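Local coordinates for putative integron gene cassette protein (Uncultured bacterium, PDB 3GHJ), which is of unknown function but belongs to the glyoxalase/bleomycin resistance protein/dioxygenase superfamily and is encoded by a mobile integron gene cassette, at residues Lys35-Glu40 against Glu82-Gln87; Gln44-Ile49 against Gly73-Gln78; Glu48-Glu53 against Leu136-Leu141; Ser96-Leu101 against His113-Gln118. The protein carries 1 engineered substitution. All blocks are in the same frame, centred on the assembly; numbering follows the deposited sequence.

Interaction 1 of 4, residues Lys35-Glu40 against Glu82-Gln87; sequences KVKNLE and ENWQQQ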
loop_
_atom_site.group_PDB
_atom_site.type_symbol
_atom_site.label_atom_id
_atom_site.label_comp_id
_atom_site.label_asym_id
_atom_site.label_seq_id
_atom_site.Cartn_x
_atom_site.Cartn_y
_atom_site.Cartn_z
ATOM N N LYS A 35 -10.618 0.755 2.706
ATOM C CA LYS A 35 -12.065 0.867 2.888
ATOM C C LYS A 35 -12.457 0.329 4.253
ATOM O O LYS A 35 -12.098 -0.790 4.611
ATOM C CB LYS A 35 -12.812 0.101 1.792
ATOM C CG LYS A 35 -12.445 0.528 0.380
ATOM C CD LYS A 35 -12.750 1.993 0.134
ATOM C CE LYS A 35 -12.477 2.372 -1.317
ATOM N NZ LYS A 35 -12.892 3.773 -1.607
ATOM N N VAL A 36 -13.191 1.129 5.019
ATOM C CA VAL A 36 -13.561 0.733 6.374
ATOM C C VAL A 36 -15.067 0.807 6.592
ATOM O O VAL A 36 -15.738 1.674 6.040
ATOM C CB VAL A 36 -12.833 1.598 7.439
ATOM C CG1 VAL A 36 -11.324 1.567 7.194
ATOM C CG2 VAL A 36 -13.344 3.042 7.435
ATOM N N LYS A 37 -15.581 -0.097 7.415
ATOM C CA LYS A 37 -17.013 -0.102 7.733
ATOM C C LYS A 37 -17.419 1.031 8.677
ATOM O O LYS A 37 -18.530 1.558 8.582
ATOM C CB LYS A 37 -17.426 -1.453 8.318
ATOM C CG LYS A 37 -17.467 -2.579 7.290
ATOM C CD LYS A 37 -18.654 -2.440 6.343
ATOM C CE LYS A 37 -18.737 -3.622 5.384
ATOM N NZ LYS A 37 -20.033 -3.642 4.646
ATOM N N ASN A 38 -16.522 1.405 9.581
ATOM C CA ASN A 38 -16.814 2.414 10.586
ATOM C C ASN A 38 -15.577 3.278 10.778
ATOM O O ASN A 38 -14.551 2.805 11.283
ATOM C CB ASN A 38 -17.221 1.733 11.898
ATOM C CG ASN A 38 -17.637 2.722 12.979
ATOM O OD1 ASN A 38 -16.896 3.633 13.332
ATOM N ND2 ASN A 38 -18.827 2.513 13.538
ATOM N N LEU A 39 -15.677 4.535 10.368
ATOM C CA LEU A 39 -14.519 5.423 10.386
ATOM C C LEU A 39 -13.950 5.572 11.792
ATOM O O LEU A 39 -12.737 5.541 11.977
ATOM C CB LEU A 39 -14.854 6.793 9.800
ATOM C CG LEU A 39 -13.638 7.686 9.535
ATOM C CD1 LEU A 39 -12.708 7.029 8.507
ATOM C CD2 LEU A 39 -14.085 9.054 9.052
ATOM N N GLU A 40 -14.818 5.731 12.788
ATOM C CA GLU A 40 -14.341 5.941 14.151
ATOM C C GLU A 40 -13.647 4.706 14.708
ATOM O O GLU A 40 -12.573 4.796 15.299
ATOM C CB GLU A 40 -15.490 6.369 15.071
ATOM C CG GLU A 40 -15.980 7.800 14.844
ATOM C CD GLU A 40 -16.812 7.969 13.578
ATOM O OE1 GLU A 40 -17.438 6.986 13.121
ATOM O OE2 GLU A 40 -16.850 9.099 13.042
ATOM N N GLU A 82 -21.125 -0.547 2.258
ATOM C CA GLU A 82 -21.499 -1.649 1.381
ATOM C C GLU A 82 -20.328 -2.280 0.594
ATOM O O GLU A 82 -19.292 -1.694 0.459
ATOM C CB GLU A 82 -22.626 -1.147 0.440
ATOM C CG GLU A 82 -23.800 -0.405 1.201
ATOM C CD GLU A 82 -25.189 -0.463 0.519
ATOM O OE1 GLU A 82 -25.287 -0.515 -0.726
ATOM O OE2 GLU A 82 -26.178 -0.401 1.249
ATOM N N ASN A 83 -20.561 -3.431 -0.007
ATOM C CA ASN A 83 -19.644 -4.036 -0.973
ATOM C C ASN A 83 -18.262 -4.394 -0.418
ATOM O O ASN A 83 -17.240 -4.047 -1.014
ATOM C CB ASN A 83 -19.482 -3.122 -2.191
ATOM C CG ASN A 83 -20.809 -2.772 -2.840
ATOM O OD1 ASN A 83 -21.791 -3.504 -2.709
ATOM N ND2 ASN A 83 -20.842 -1.651 -3.549
ATOM N N TRP A 84 -18.231 -5.099 0.707
ATOM C CA TRP A 84 -16.972 -5.449 1.346
ATOM C C TRP A 84 -16.071 -6.280 0.442
ATOM O O TRP A 84 -16.517 -7.230 -0.199
ATOM C CB TRP A 84 -17.221 -6.234 2.641
ATOM C CG TRP A 84 -15.956 -6.492 3.441
ATOM C CD1 TRP A 84 -15.398 -5.666 4.380
ATOM C CD2 TRP A 84 -15.102 -7.644 3.366
ATOM N NE1 TRP A 84 -14.252 -6.231 4.886
ATOM C CE2 TRP A 84 -14.052 -7.449 4.291
ATOM C CE3 TRP A 84 -15.132 -8.835 2.626
ATOM C CZ2 TRP A 84 -13.046 -8.397 4.489
ATOM C CZ3 TRP A 84 -14.131 -9.774 2.820
ATOM C CH2 TRP A 84 -13.102 -9.552 3.750
ATOM N N GLN A 85 -14.785 -5.908 0.362
ATOM C CA GLN A 85 -13.790 -6.717 -0.276
ATOM C C GLN A 85 -12.505 -6.680 0.537
ATOM O O GLN A 85 -12.087 -5.648 0.913
ATOM C CB GLN A 85 -13.494 -6.239 -1.712
ATOM C CG GLN A 85 -14.401 -6.869 -2.771
ATOM C CD GLN A 85 -13.800 -6.837 -4.181
ATOM O OE1 GLN A 85 -12.622 -6.617 -4.389
ATOM N NE2 GLN A 85 -14.646 -7.007 -5.121
ATOM N N GLN A 86 -11.922 -7.835 0.761
ATOM C CA GLN A 86 -10.708 -7.901 1.557
ATOM C C GLN A 86 -9.543 -7.228 0.851
ATOM O O GLN A 86 -9.334 -7.422 -0.349
ATOM C CB GLN A 86 -10.333 -9.345 1.900
ATOM C CG GLN A 86 -9.353 -9.399 3.068
ATOM C CD GLN A 86 -9.050 -10.799 3.519
ATOM O OE1 GLN A 86 -9.162 -11.113 4.712
ATOM N NE2 GLN A 86 -8.661 -11.651 2.586
ATOM N N GLN A 87 -8.792 -6.454 1.611
ATOM C CA GLN A 87 -7.558 -5.872 1.149
ATOM C C GLN A 87 -6.367 -6.532 1.861
ATOM O O GLN A 87 -6.509 -7.066 2.914
ATOM C CB GLN A 87 -7.562 -4.380 1.429
ATOM C CG GLN A 87 -8.588 -3.628 0.612
ATOM C CD GLN A 87 -8.631 -2.150 0.897
ATOM O OE1 GLN A 87 -9.627 -1.636 1.259
ATOM N NE2 GLN A 87 -7.537 -1.486 0.668
#
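The backbone N of Lys-35 donates to OE1 of Gln-87 at 3.0 Å, in a nearly straight bond (168° at the hydrogen) that lies in the carbonyl plane and uses a lone pair of the oxygen. The amide's other end, NE2, donates to the backbone O of Ala-33, so one side chain both accepts from and donates to strand 28-36, an edge strand of its sheet within the chain. Glutamine suits this place because its amide offers the same pair of groups as a peptide. It also has the length required: beyond CG the chain is fully extended (chi2 179°), which carries the amide up to the strand. Against this amide lies the aliphatic part of Lys-35, whose CG is 3.7 Å from Gln-87 OE1. His-134 adds a second link, bonding through NE2 to Lys-35 O and through ND1 to Gln-87 N. Further along, Lys-37 crosses Trp-84 at about a right angle, its CE 4.0 Å from Trp-84 CD1, while its NZ donates to Lys-81 O. A long methylene chain with a charged end can thus lean on an indole at the surface and still reach a polar partner. Gripped at both ends, the Gln-87 amide has its rotation fixed, and the loop entering strand 88-93 is held to strand 28-36 chiefly by directional polar bonds, with little apolar packing.

Interaction 2 of 4, residues Gln44-Ile49 against Gly73-Gln78; sequences QFYTEI and GMVVLQ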
loop_
_atom_site.group_PDB
_atom_site.type_symbol
_atom_site.label_atom_id
_atom_site.label_comp_id
_atom_site.label_asym_id
_atom_site.label_seq_id
_atom_site.Cartn_x
_atom_site.Cartn_y
_atom_site.Cartn_z
ATOM N N GLN A 44 -9.660 4.437 15.495
ATOM C CA GLN A 44 -9.178 4.051 16.817
ATOM C C GLN A 44 -8.149 2.926 16.727
ATOM O O GLN A 44 -7.136 2.948 17.413
ATOM C CB GLN A 44 -10.352 3.650 17.714
ATOM C CG GLN A 44 -11.258 4.817 18.065
ATOM C CD GLN A 44 -12.530 4.385 18.768
ATOM O OE1 GLN A 44 -12.803 3.193 18.910
ATOM N NE2 GLN A 44 -13.318 5.357 19.210
ATOM N N PHE A 45 -8.404 1.946 15.869
ATOM C CA PHE A 45 -7.471 0.840 15.699
ATOM C C PHE A 45 -6.131 1.324 15.132
ATOM O O PHE A 45 -5.066 1.017 15.665
ATOM C CB PHE A 45 -8.078 -0.227 14.787
ATOM C CG PHE A 45 -7.168 -1.394 14.507
ATOM C CD1 PHE A 45 -6.273 -1.366 13.435
ATOM C CD2 PHE A 45 -7.218 -2.532 15.304
ATOM C CE1 PHE A 45 -5.440 -2.444 13.178
ATOM C CE2 PHE A 45 -6.394 -3.613 15.048
ATOM C CZ PHE A 45 -5.510 -3.573 13.981
ATOM N N TYR A 46 -6.186 2.079 14.042
ATOM C CA TYR A 46 -4.956 2.506 13.382
ATOM C C TYR A 46 -4.128 3.490 14.210
ATOM O O TYR A 46 -2.906 3.495 14.125
ATOM C CB TYR A 46 -5.260 3.049 11.972
ATOM C CG TYR A 46 -5.543 1.939 10.970
ATOM C CD1 TYR A 46 -6.813 1.383 10.845
ATOM C CD2 TYR A 46 -4.524 1.415 10.186
ATOM C CE1 TYR A 46 -7.068 0.347 9.943
ATOM C CE2 TYR A 46 -4.769 0.382 9.287
ATOM C CZ TYR A 46 -6.034 -0.144 9.172
ATOM O OH TYR A 46 -6.261 -1.170 8.279
ATOM N N THR A 47 -4.788 4.304 15.030
ATOM C CA THR A 47 -4.051 5.244 15.868
ATOM C C THR A 47 -3.643 4.635 17.216
ATOM O O THR A 47 -2.499 4.767 17.638
ATOM C CB THR A 47 -4.840 6.550 16.102
ATOM O OG1 THR A 47 -6.076 6.261 16.772
ATOM C CG2 THR A 47 -5.133 7.257 14.792
ATOM N N GLU A 48 -4.561 3.944 17.876
ATOM C CA GLU A 48 -4.285 3.483 19.238
ATOM C C GLU A 48 -3.536 2.160 19.277
ATOM O O GLU A 48 -2.703 1.937 20.158
ATOM C CB GLU A 48 -5.580 3.386 20.047
ATOM C CG GLU A 48 -6.301 4.716 20.183
ATOM C CD GLU A 48 -7.616 4.598 20.930
ATOM O OE1 GLU A 48 -7.877 3.523 21.507
ATOM O OE2 GLU A 48 -8.388 5.579 20.939
ATOM N N ILE A 49 -3.831 1.269 18.336
ATOM C CA ILE A 49 -3.157 -0.016 18.311
ATOM C C ILE A 49 -1.898 0.029 17.451
ATOM O O ILE A 49 -0.820 -0.349 17.905
ATOM C CB ILE A 49 -4.099 -1.169 17.902
ATOM C CG1 ILE A 49 -5.188 -1.333 18.966
ATOM C CG2 ILE A 49 -3.323 -2.478 17.758
ATOM C CD1 ILE A 49 -6.015 -2.587 18.826
ATOM N N GLY A 73 5.094 7.183 5.583
ATOM C CA GLY A 73 3.989 6.534 4.902
ATOM C C GLY A 73 2.669 7.111 5.360
ATOM O O GLY A 73 2.628 7.964 6.245
HETATM N N MSE A 74 1.585 6.633 4.759
HETATM C CA MSE A 74 0.258 7.144 5.064
HETATM C C MSE A 74 -0.789 6.091 4.767
HETATM O O MSE A 74 -0.670 5.339 3.798
HETATM C CB MSE A 74 -0.019 8.397 4.238
HETATM C CG MSE A 74 -1.429 8.965 4.326
HETATM SE SE MSE A 74 -1.548 10.762 3.554
HETATM C CE MSE A 74 -0.790 11.728 5.040
ATOM N N VAL A 75 -1.787 5.972 5.636
ATOM C CA VAL A 75 -2.986 5.242 5.266
ATOM C C VAL A 75 -4.122 6.242 5.174
ATOM O O VAL A 75 -4.179 7.203 5.943
ATOM C CB VAL A 75 -3.348 4.107 6.254
ATOM C CG1 VAL A 75 -2.289 3.013 6.225
ATOM C CG2 VAL A 75 -3.544 4.648 7.658
ATOM N N VAL A 76 -5.001 6.035 4.205
ATOM C CA VAL A 76 -6.210 6.837 4.074
ATOM C C VAL A 76 -7.409 5.937 4.331
ATOM O O VAL A 76 -7.768 5.107 3.498
ATOM C CB VAL A 76 -6.349 7.501 2.683
ATOM C CG1 VAL A 76 -7.531 8.482 2.695
ATOM C CG2 VAL A 76 -5.056 8.211 2.291
ATOM N N LEU A 77 -8.016 6.078 5.503
ATOM C CA LEU A 77 -9.195 5.291 5.811
ATOM C C LEU A 77 -10.393 5.943 5.137
ATOM O O LEU A 77 -10.582 7.153 5.243
ATOM C CB LEU A 77 -9.410 5.222 7.325
ATOM C CG LEU A 77 -8.215 4.766 8.170
ATOM C CD1 LEU A 77 -8.608 4.751 9.641
ATOM C CD2 LEU A 77 -7.721 3.388 7.738
ATOM N N GLN A 78 -11.186 5.149 4.426
ATOM C CA GLN A 78 -12.342 5.687 3.705
ATOM C C GLN A 78 -13.566 4.869 4.057
ATOM O O GLN A 78 -13.610 3.676 3.786
ATOM C CB GLN A 78 -12.090 5.622 2.198
ATOM C CG GLN A 78 -10.864 6.412 1.769
ATOM C CD GLN A 78 -10.532 6.263 0.297
ATOM O OE1 GLN A 78 -10.065 7.208 -0.344
ATOM N NE2 GLN A 78 -10.757 5.076 -0.242
#
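Helix 39-49 runs across one face of the sheet that contains strand 73-79, with the CA atoms of Tyr-46 and Val-75 the nearest pair at 8.8 Å. The order strand, helix, then three strands is a beta-alpha-beta-beta-beta arrangement, consistent with the vicinal oxygen chelate fold of this superfamily; strand 73-79 is an inner strand of its sheet. The helix widens into a pi-type turn at 45-49. Because residues on a strand alternate in direction, Val-75 and Leu-77 both point at the helix, and Tyr-46 lies against both. CD2 of Leu-77 sits over one face of the tyrosine ring in a CH-pi contact, 3.9 Å from the centroid and 17° off the normal. Val-75 CG2 comes in obliquely from the same side as Leu-77, 4.2 Å from Tyr-46 CD2. Branched aliphatic side chains fit here, since their methyl groups can be laid against a flat ring. On the face opposite Leu-77 lies the ring of Phe-45, its CD1 3.8 Å above the tyrosine plane and offset toward the rim, so the phenol is sandwiched. A tyrosine in so buried a place needs a partner for its polar end, and the Tyr-46 OH is hydrogen-bonded with OD2 of Asp-130.

Interaction 3 of 4, residues Glu48-Glu53 against Leu136-Leu141; sequences EILGFE and LEFTAL
Leu-50, near the C-terminal end of helix 39-49, meets Phe-138 and Leu-136, two residues on the same face of strand 135-140. Its branched end works as a fork, one methyl for each partner. CD2 approaches the edge of the Phe-138 ring near the ring plane, 4.0 Å from CZ, while CD1 lies 4.1 Å from CD2 of Leu-136. With chi1 at -60°, CG of Leu-50 stands beside its own backbone N and both methyls are directed at the strand. Leu-136 points toward Leu-50 from its CB onward, whereas in Phe-138 it is the ring end that swings in. The CB of Leu-50, meanwhile, sits 3.9 Å above the centre of the Phe-52 ring, so the leucine is lodged between aromatic and aliphatic surfaces, as its wholly apolar side chain allows. Gly-51 takes a positive phi of 81°, a value glycine adopts easily, as the chain leaves the helix. The contact joins the end of helix 39-49 to the sheet of the other half of the chain: Phe-128 of strand 123-129 also packs on Leu-50, helix 98-107 covers Phe-138 with Leu-101 and Leu-105, and Ile-26 of the second subunit reaches Phe-138 and Phe-52.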
loop_
_atom_site.group_PDB
_atom_site.type_symbol
_atom_site.label_atom_id
_atom_site.label_comp_id
_atom_site.label_asym_id
_atom_site.label_seq_id
_atom_site.Cartn_x
_atom_site.Cartn_y
_atom_site.Cartn_z
ATOM N N GLU A 48 -4.561 3.944 17.876
ATOM C CA GLU A 48 -4.285 3.483 19.238
ATOM C C GLU A 48 -3.536 2.160 19.277
ATOM O O GLU A 48 -2.703 1.937 20.158
ATOM C CB GLU A 48 -5.580 3.386 20.047
ATOM C CG GLU A 48 -6.301 4.716 20.183
ATOM C CD GLU A 48 -7.616 4.598 20.930
ATOM O OE1 GLU A 48 -7.877 3.523 21.507
ATOM O OE2 GLU A 48 -8.388 5.579 20.939
ATOM N N ILE A 49 -3.831 1.269 18.336
ATOM C CA ILE A 49 -3.157 -0.016 18.311
ATOM C C ILE A 49 -1.898 0.029 17.451
ATOM O O ILE A 49 -0.820 -0.349 17.905
ATOM C CB ILE A 49 -4.099 -1.169 17.902
ATOM C CG1 ILE A 49 -5.188 -1.333 18.966
ATOM C CG2 ILE A 49 -3.323 -2.478 17.758
ATOM C CD1 ILE A 49 -6.015 -2.587 18.826
ATOM N N LEU A 50 -2.014 0.522 16.221
ATOM C CA LEU A 50 -0.834 0.623 15.363
ATOM C C LEU A 50 0.009 1.880 15.596
ATOM O O LEU A 50 1.155 1.944 15.161
ATOM C CB LEU A 50 -1.212 0.500 13.881
ATOM C CG LEU A 50 -1.896 -0.818 13.495
ATOM C CD1 LEU A 50 -2.111 -0.871 11.986
ATOM C CD2 LEU A 50 -1.078 -2.021 13.961
ATOM N N GLY A 51 -0.556 2.876 16.273
ATOM C CA GLY A 51 0.228 4.045 16.647
ATOM C C GLY A 51 0.408 5.074 15.549
ATOM O O GLY A 51 1.258 5.962 15.656
ATOM N N PHE A 52 -0.395 4.977 14.497
ATOM C CA PHE A 52 -0.308 5.968 13.438
ATOM C C PHE A 52 -0.802 7.323 13.940
ATOM O O PHE A 52 -1.629 7.401 14.862
ATOM C CB PHE A 52 -1.067 5.496 12.191
ATOM C CG PHE A 52 -0.540 4.202 11.620
ATOM C CD1 PHE A 52 0.722 3.727 11.972
ATOM C CD2 PHE A 52 -1.292 3.486 10.707
ATOM C CE1 PHE A 52 1.211 2.542 11.441
ATOM C CE2 PHE A 52 -0.810 2.300 10.167
ATOM C CZ PHE A 52 0.444 1.829 10.529
ATOM N N GLU A 53 -0.301 8.379 13.348
ATOM C CA GLU A 53 -0.584 9.687 13.863
ATOM C C GLU A 53 -1.619 10.433 13.076
ATOM O O GLU A 53 -1.735 10.267 11.926
ATOM C CB GLU A 53 0.697 10.501 13.868
ATOM C CG GLU A 53 1.724 10.075 14.915
ATOM C CD GLU A 53 2.985 10.934 14.814
ATOM O OE1 GLU A 53 3.772 10.767 13.894
ATOM O OE2 GLU A 53 3.163 11.834 15.638
ATOM N N LEU A 136 -3.770 -7.652 7.202
ATOM C CA LEU A 136 -2.599 -6.821 7.445
ATOM C C LEU A 136 -1.387 -7.684 7.757
ATOM O O LEU A 136 -1.506 -8.868 8.091
ATOM C CB LEU A 136 -2.858 -5.820 8.582
ATOM C CG LEU A 136 -3.563 -4.516 8.199
ATOM C CD1 LEU A 136 -4.926 -4.792 7.570
ATOM C CD2 LEU A 136 -3.698 -3.605 9.423
ATOM N N GLU A 137 -0.217 -7.083 7.637
ATOM C CA GLU A 137 1.029 -7.808 7.781
ATOM C C GLU A 137 2.112 -6.846 8.251
ATOM O O GLU A 137 2.099 -5.661 7.893
ATOM C CB GLU A 137 1.399 -8.448 6.434
ATOM C CG GLU A 137 2.767 -9.100 6.378
ATOM C CD GLU A 137 3.144 -9.568 4.985
ATOM O OE1 GLU A 137 2.265 -9.597 4.092
ATOM O OE2 GLU A 137 4.331 -9.893 4.779
ATOM N N PHE A 138 3.018 -7.346 9.089
ATOM C CA PHE A 138 4.303 -6.700 9.315
ATOM C C PHE A 138 5.342 -7.546 8.592
ATOM O O PHE A 138 5.376 -8.768 8.775
ATOM C CB PHE A 138 4.665 -6.648 10.802
ATOM C CG PHE A 138 3.779 -5.759 11.638
ATOM C CD1 PHE A 138 3.185 -4.624 11.117
ATOM C CD2 PHE A 138 3.589 -6.040 12.986
ATOM C CE1 PHE A 138 2.386 -3.811 11.918
ATOM C CE2 PHE A 138 2.796 -5.233 13.781
ATOM C CZ PHE A 138 2.201 -4.113 13.255
ATOM N N THR A 139 6.179 -6.912 7.782
ATOM C CA THR A 139 7.212 -7.611 7.019
ATOM C C THR A 139 8.575 -7.083 7.414
ATOM O O THR A 139 8.814 -5.875 7.391
ATOM C CB THR A 139 7.056 -7.365 5.504
ATOM O OG1 THR A 139 5.685 -7.534 5.112
ATOM C CG2 THR A 139 7.951 -8.319 4.709
ATOM N N ALA A 140 9.477 -7.999 7.774
ATOM C CA ALA A 140 10.854 -7.644 8.102
ATOM C C ALA A 140 11.807 -8.241 7.062
ATOM O O ALA A 140 11.699 -9.418 6.728
ATOM C CB ALA A 140 11.207 -8.141 9.515
ATOM N N LEU A 141 12.731 -7.421 6.569
ATOM C CA LEU A 141 13.615 -7.809 5.472
ATOM C C LEU A 141 15.073 -7.652 5.860
ATOM O O LEU A 141 15.941 -7.765 4.993
ATOM C CB LEU A 141 13.357 -6.952 4.228
ATOM C CG LEU A 141 12.021 -7.065 3.503
ATOM C CD1 LEU A 141 11.003 -6.111 4.114
ATOM C CD2 LEU A 141 12.214 -6.774 2.028
ATOM O OXT LEU A 141 15.407 -7.403 7.018
#

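Interaction 4 of 4, residues Ser96-Leu101 against His113-Gln118; sequences SEIEPL and HGPVNQ. Engineered in segment 113-118: Gln-118 (natural residue Leu).
Pro-115 on strand 113-118 receives two side chains from the first turn of helix 98-107, one apolar and one charged. The apolar part is formed by Ile-98, whose CG2 lies 3.9 Å from CB of Pro-115; the CA atoms of this pair are the nearest across the contact, at 7.3 Å. A beta-branched isoleucine does well here, because its methyl branch meets the proline while its CD1 meets Ala-140 and the side chain also packs on Val-93 and Leu-126 of the underlying sheet. The second part pairs a carboxylate with C-H groups. Glu-99 bends at chi2 (-72°), which brings OE2 to 3.6 Å from CG of Pro-115 and 3.8 Å from its CD, the chain crossing the proline ring at about a right angle. The backbone around the proline is unusual: the peptide bond before Pro-115 is cis, and Gly-114 adopts a conformation (phi 114°, psi -172°) that glycine, without a side chain, takes up readily. Gly-114 O accepts a hydrogen bond from Lys-102 NZ, a further tie between helix and strand. Proline thus presents a rigid hydrocarbon ring at the surface to the buried Ile-98, and the interface rests mainly on van der Waals contact, with the carboxylate probably adding no more than a weak attraction.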
loop_
_atom_site.group_PDB
_atom_site.type_symbol
_atom_site.label_atom_id
_atom_site.label_comp_id
_atom_site.label_asym_id
_atom_site.label_seq_id
_atom_site.Cartn_x
_atom_site.Cartn_y
_atom_site.Cartn_z
ATOM N N SER A 96 14.399 -7.786 14.268
ATOM C CA SER A 96 14.557 -7.907 15.718
ATOM C C SER A 96 13.315 -7.481 16.494
ATOM O O SER A 96 13.197 -7.768 17.684
ATOM C CB SER A 96 15.747 -7.074 16.189
ATOM O OG SER A 96 15.526 -5.699 15.931
ATOM N N GLU A 97 12.392 -6.793 15.830
ATOM C CA GLU A 97 11.178 -6.317 16.489
ATOM C C GLU A 97 9.959 -7.211 16.258
ATOM O O GLU A 97 8.870 -6.919 16.758
ATOM C CB GLU A 97 10.868 -4.874 16.075
ATOM C CG GLU A 97 11.948 -3.886 16.494
ATOM C CD GLU A 97 12.135 -3.810 18.000
ATOM O OE1 GLU A 97 11.171 -4.099 18.741
ATOM O OE2 GLU A 97 13.248 -3.452 18.442
ATOM N N ILE A 98 10.142 -8.304 15.524
ATOM C CA ILE A 98 9.047 -9.226 15.238
ATOM C C ILE A 98 8.375 -9.760 16.514
ATOM O O ILE A 98 7.161 -9.672 16.658
ATOM C CB ILE A 98 9.518 -10.385 14.308
ATOM C CG1 ILE A 98 9.769 -9.858 12.874
ATOM C CG2 ILE A 98 8.526 -11.546 14.319
ATOM C CD1 ILE A 98 8.485 -9.515 12.098
ATOM N N GLU A 99 9.147 -10.294 17.455
ATOM C CA GLU A 99 8.501 -10.828 18.651
ATOM C C GLU A 99 7.870 -9.746 19.547
ATOM O O GLU A 99 6.745 -9.919 20.023
ATOM C CB GLU A 99 9.452 -11.736 19.438
ATOM C CG GLU A 99 9.943 -12.958 18.644
ATOM C CD GLU A 99 8.880 -14.040 18.411
ATOM O OE1 GLU A 99 7.834 -14.049 19.095
ATOM O OE2 GLU A 99 9.116 -14.902 17.537
ATOM N N PRO A 100 8.569 -8.619 19.772
ATOM C CA PRO A 100 7.918 -7.548 20.537
ATOM C C PRO A 100 6.619 -7.070 19.890
ATOM O O PRO A 100 5.649 -6.804 20.601
ATOM C CB PRO A 100 8.960 -6.426 20.543
ATOM C CG PRO A 100 10.273 -7.138 20.370
ATOM C CD PRO A 100 10.005 -8.363 19.547
ATOM N N LEU A 101 6.586 -6.966 18.564
ATOM C CA LEU A 101 5.383 -6.456 17.912
ATOM C C LEU A 101 4.245 -7.466 18.001
ATOM O O LEU A 101 3.083 -7.096 18.232
ATOM C CB LEU A 101 5.678 -6.103 16.453
ATOM C CG LEU A 101 6.439 -4.794 16.272
ATOM C CD1 LEU A 101 7.003 -4.722 14.858
ATOM C CD2 LEU A 101 5.539 -3.601 16.569
ATOM N N HIS A 113 -0.727 -14.229 13.613
ATOM C CA HIS A 113 -0.190 -15.443 13.024
ATOM C C HIS A 113 1.254 -15.211 12.617
ATOM O O HIS A 113 1.596 -14.168 12.052
ATOM C CB HIS A 113 -1.019 -15.868 11.808
ATOM C CG HIS A 113 -0.476 -17.071 11.099
ATOM N ND1 HIS A 113 -0.651 -18.354 11.570
ATOM C CD2 HIS A 113 0.236 -17.184 9.953
ATOM C CE1 HIS A 113 -0.067 -19.207 10.746
ATOM N NE2 HIS A 113 0.478 -18.523 9.757
ATOM N N GLY A 114 2.108 -16.183 12.909
ATOM C CA GLY A 114 3.510 -16.080 12.572
ATOM C C GLY A 114 4.328 -16.008 13.846
ATOM O O GLY A 114 3.764 -16.131 14.937
ATOM N N PRO A 115 5.639 -15.753 13.723
ATOM C CA PRO A 115 6.306 -15.387 12.470
ATOM C C PRO A 115 6.321 -16.487 11.416
ATOM O O PRO A 115 6.469 -17.672 11.726
ATOM C CB PRO A 115 7.735 -15.055 12.906
ATOM C CG PRO A 115 7.908 -15.720 14.242
ATOM C CD PRO A 115 6.561 -15.738 14.877
ATOM N N VAL A 116 6.164 -16.068 10.167
ATOM C CA VAL A 116 6.271 -16.946 9.019
ATOM C C VAL A 116 7.521 -16.555 8.250
ATOM O O VAL A 116 7.676 -15.399 7.851
ATOM C CB VAL A 116 5.074 -16.759 8.082
ATOM C CG1 VAL A 116 5.263 -17.574 6.802
ATOM C CG2 VAL A 116 3.778 -17.121 8.790
ATOM N N ASN A 117 8.422 -17.506 8.038
ATOM C CA ASN A 117 9.614 -17.243 7.248
ATOM C C ASN A 117 9.278 -17.237 5.762
ATOM O O ASN A 117 8.591 -18.129 5.272
ATOM C CB ASN A 117 10.700 -18.284 7.536
ATOM C CG ASN A 117 11.385 -18.057 8.871
ATOM O OD1 ASN A 117 11.434 -16.935 9.379
ATOM N ND2 ASN A 117 11.927 -19.126 9.444
ATOM N N GLN A 118 9.741 -16.203 5.066
ATOM C CA GLN A 118 9.591 -16.100 3.621
ATOM C C GLN A 118 10.971 -16.293 3.024
ATOM O O GLN A 118 11.665 -15.326 2.712
ATOM C CB GLN A 118 9.059 -14.716 3.238
ATOM C CG GLN A 118 7.859 -14.260 4.061
ATOM C CD GLN A 118 6.576 -14.971 3.669
ATOM O OE1 GLN A 118 6.590 -15.903 2.865
ATOM N NE2 GLN A 118 5.458 -14.529 4.235
#

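Overall arrangement
Interactions 2 and 3 are core contacts, apolar and built on leucines, valine and aromatic rings, whereas interaction 1 lies at the surface and interaction 4 is partly buried. Helix 39-49 serves three of them: interaction 1 includes its start, interaction 2 sets it on its own sheet, and interaction 3 ties its end to the second sheet, onto whose edge strand 113-118 interaction 4 packs helix 98-107. Interactions 2 and 3 share Glu-48 and Ile-49, and Tyr-46 OH touches Leu-136 CD2. Interactions 1 and 4 lie on opposite sides of the chain's centre, about 26 Å apart between centres. Directed hydrogen bonding dominates interaction 1; interaction 4 rests on apolar contact with a proline, beside which a carboxylate lies.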